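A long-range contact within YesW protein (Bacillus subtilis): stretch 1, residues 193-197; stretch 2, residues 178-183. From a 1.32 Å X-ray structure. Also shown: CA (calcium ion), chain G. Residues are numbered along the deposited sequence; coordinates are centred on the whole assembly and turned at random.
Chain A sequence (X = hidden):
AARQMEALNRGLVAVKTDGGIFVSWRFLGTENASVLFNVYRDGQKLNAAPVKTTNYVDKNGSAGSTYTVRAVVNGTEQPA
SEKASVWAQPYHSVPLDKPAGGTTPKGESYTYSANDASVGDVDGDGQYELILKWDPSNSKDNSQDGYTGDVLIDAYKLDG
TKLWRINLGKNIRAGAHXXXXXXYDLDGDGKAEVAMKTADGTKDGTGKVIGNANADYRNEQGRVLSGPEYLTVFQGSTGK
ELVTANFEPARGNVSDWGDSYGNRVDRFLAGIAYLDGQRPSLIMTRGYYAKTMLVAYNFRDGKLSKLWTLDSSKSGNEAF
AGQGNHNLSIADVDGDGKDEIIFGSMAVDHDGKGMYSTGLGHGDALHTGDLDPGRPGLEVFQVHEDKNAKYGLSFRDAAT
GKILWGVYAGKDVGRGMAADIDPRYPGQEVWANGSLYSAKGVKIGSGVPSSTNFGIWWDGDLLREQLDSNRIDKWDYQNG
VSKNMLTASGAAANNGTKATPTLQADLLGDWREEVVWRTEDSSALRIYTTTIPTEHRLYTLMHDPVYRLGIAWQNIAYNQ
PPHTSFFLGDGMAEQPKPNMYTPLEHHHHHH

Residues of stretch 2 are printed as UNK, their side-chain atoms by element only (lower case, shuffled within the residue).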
# COMPACT_ATOMS: atom_id res chain seq x y z
N GLU A 193 -13.49 -1.69 -7.59
CA GLU A 193 -14.24 -0.52 -7.16
C GLU A 193 -13.42 0.28 -6.15
O GLU A 193 -12.32 -0.13 -5.75
CB GLU A 193 -15.63 -0.88 -6.61
CG GLU A 193 -15.79 -2.25 -5.99
CD GLU A 193 -15.92 -3.39 -7.00
OE1 GLU A 193 -15.71 -4.53 -6.58
OE2 GLU A 193 -16.22 -3.16 -8.21
N VAL A 194 -13.95 1.43 -5.77
CA VAL A 194 -13.26 2.34 -4.84
C VAL A 194 -14.21 2.65 -3.69
O VAL A 194 -15.34 3.08 -3.92
CB VAL A 194 -12.82 3.65 -5.56
CG1 VAL A 194 -12.05 4.54 -4.60
CG2 VAL A 194 -11.97 3.35 -6.80
N ALA A 195 -13.76 2.41 -2.46
CA ALA A 195 -14.61 2.63 -1.29
C ALA A 195 -13.94 3.57 -0.32
O ALA A 195 -12.74 3.46 -0.07
CB ALA A 195 -14.93 1.31 -0.60
N MET A 196 -14.73 4.47 0.26
CA MET A 196 -14.19 5.42 1.24
C MET A 196 -15.34 6.09 1.97
O MET A 196 -16.49 6.02 1.55
CB MET A 196 -13.29 6.47 0.57
CG MET A 196 -14.03 7.41 -0.37
SD MET A 196 -12.87 8.27 -1.44
CE MET A 196 -12.74 7.08 -2.73
N LYS A 197 -14.99 6.76 3.06
CA LYS A 197 -15.93 7.57 3.82
C LYS A 197 -16.28 8.83 3.03
O LYS A 197 -15.41 9.49 2.46
CB LYS A 197 -15.30 7.92 5.17
CG LYS A 197 -16.21 8.68 6.13
CD LYS A 197 -15.55 8.69 7.51
CE LYS A 197 -16.41 9.34 8.57
NZ LYS A 197 -16.49 10.82 8.40
N UNK A 178 -7.68 11.51 7.65
CA UNK A 178 -9.09 11.59 7.29
C UNK A 178 -9.46 10.53 6.22
O UNK A 178 -9.71 9.39 6.57
o UNK A 178 -9.04 16.50 11.44
c UNK A 178 -8.11 15.62 9.41
c UNK A 178 -10.29 14.90 10.18
c UNK A 178 -9.15 15.67 10.33
c UNK A 178 -8.23 14.77 8.31
c UNK A 178 -9.48 13.04 6.93
c UNK A 178 -10.39 14.05 9.08
c UNK A 178 -9.37 13.98 8.12
N UNK A 179 -9.44 10.88 4.94
CA UNK A 179 -9.82 9.93 3.89
C UNK A 179 -8.81 8.81 3.76
O UNK A 179 -7.61 9.06 3.58
o UNK A 179 -11.00 11.63 2.62
c UNK A 179 -10.33 9.65 1.43
c UNK A 179 -9.97 10.64 2.52
N UNK A 180 -9.32 7.58 3.85
CA UNK A 180 -8.56 6.35 3.68
C UNK A 180 -9.28 5.56 2.59
O UNK A 180 -10.40 5.09 2.80
n UNK A 180 -6.78 8.28 6.82
c UNK A 180 -8.52 5.56 4.99
o UNK A 180 -5.94 6.79 5.36
c UNK A 180 -8.16 6.39 6.23
c UNK A 180 -6.86 7.17 6.09
N UNK A 181 -8.68 5.46 1.40
CA UNK A 181 -9.41 4.93 0.25
C UNK A 181 -8.96 3.54 -0.17
O UNK A 181 -7.77 3.28 -0.33
c UNK A 181 -9.42 5.93 -0.92
c UNK A 181 -8.05 6.28 -1.48
c UNK A 181 -7.21 7.19 -0.82
c UNK A 181 -5.53 6.94 -2.52
c UNK A 181 -5.95 7.50 -1.34
c UNK A 181 -6.36 6.06 -3.20
c UNK A 181 -7.61 5.73 -2.67
N UNK A 182 -9.94 2.65 -0.30
CA UNK A 182 -9.69 1.26 -0.64
C UNK A 182 -10.06 1.01 -2.09
O UNK A 182 -11.17 1.33 -2.52
c UNK A 182 -7.34 1.11 2.28
s UNK A 182 -8.23 -0.36 1.75
c UNK A 182 -10.48 0.33 0.27
c UNK A 182 -9.93 0.25 1.69
N UNK A 183 -9.12 0.44 -2.82
CA UNK A 183 -9.34 0.09 -4.22
C UNK A 183 -9.20 -1.41 -4.35
O UNK A 183 -8.14 -1.96 -4.06
c UNK A 183 -8.34 0.82 -5.15
c UNK A 183 -8.65 0.51 -6.62
c UNK A 183 -8.37 2.34 -4.91
CA CA G . -15.94 -5.50 -8.88
O HOH W 1 -13.14 10.30 3.86
O HOH W 2 -12.22 6.77 4.11
O HOH W 3 -17.50 -4.38 -10.40

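Position 178 carries eight side-chain atoms, one carbon leading to a six-carbon ring that bears a single oxygen at its far end. The side chain does not reach stretch 1. That is a tyrosine, Tyr178; its hydroxyl is hydrogen-bonded elsewhere in the structure.

At position 179 three side-chain atoms are present: a carbon that branches to one oxygen and one carbon. The methyl carbon at the end of the branch lies 4.1 Å from Met196 SD, while the oxygen is 2.8 Å from water 1, which in turn donates to Lys197 O at 2.8 Å. A short side chain branched at CB into hydroxyl and methyl is threonine, Thr179.

Position 180 has three carbons in a row, the third carrying an oxygen and a nitrogen, and none of these atoms touches stretch 1. This is the amide of a glutamine, Gln180. Its end leads away from stretch 1, and NE2 folds back to make a weak hydrogen bond to Tyr178 O at 3.1 Å. The main chain faces the partner instead: water 2 accepts from both Gln180 N and Lys197 N, each at 3.0 Å, and Gln180 O lies 3.9 Å from Met196 CB.

Seven carbons, one followed by an unsubstituted six-membered ring, make up the side chain at position 181; its CB lies 4.0 Å from Met196 CE, although the ring itself leads away. With no heteroatom on the ring, the residue is phenylalanine, Phe181.

The side chain at position 182 is an unbranched run of two carbons, a sulfur and a terminal carbon, its CB 3.9 Å from Ala195 O. Only methionine provides this. Met182 shares a face of the sheet with Ala195, but its thioether end leads away from stretch 1.

Position 183 shows three carbons, one bearing the other two, and one of these tips lies 4.2 Å from Val194 CG2. The residue is valine, Val183, meeting Val194 through its own CG2 on the face they share.

The contact rests on an antiparallel backbone pairing. Ala195 and Met182 form the hydrogen-bonded pair, with Met182 N donating to Ala195 O at 2.9 Å and Ala195 N to Met182 O at 2.8 Å, both nearly linear. At the neighbouring non-hydrogen-bonded pair, Val194 and Val183, CA-H...O contacts run from Val194 CA to Met182 O at 3.3 Å and from Val183 CA to Glu193 O at 3.4 Å. Toward Lys197, water 2 bridges the two backbones, water 1 joins the Thr179 hydroxyl to Lys197 O, and Met196 packs against Thr179 and Phe181. At the other end, Glu193 turns away and binds calcium through OE1 and OE2, each 2.5 Å from the CA ion.

Stretch 2 (178-183) YTQFMV
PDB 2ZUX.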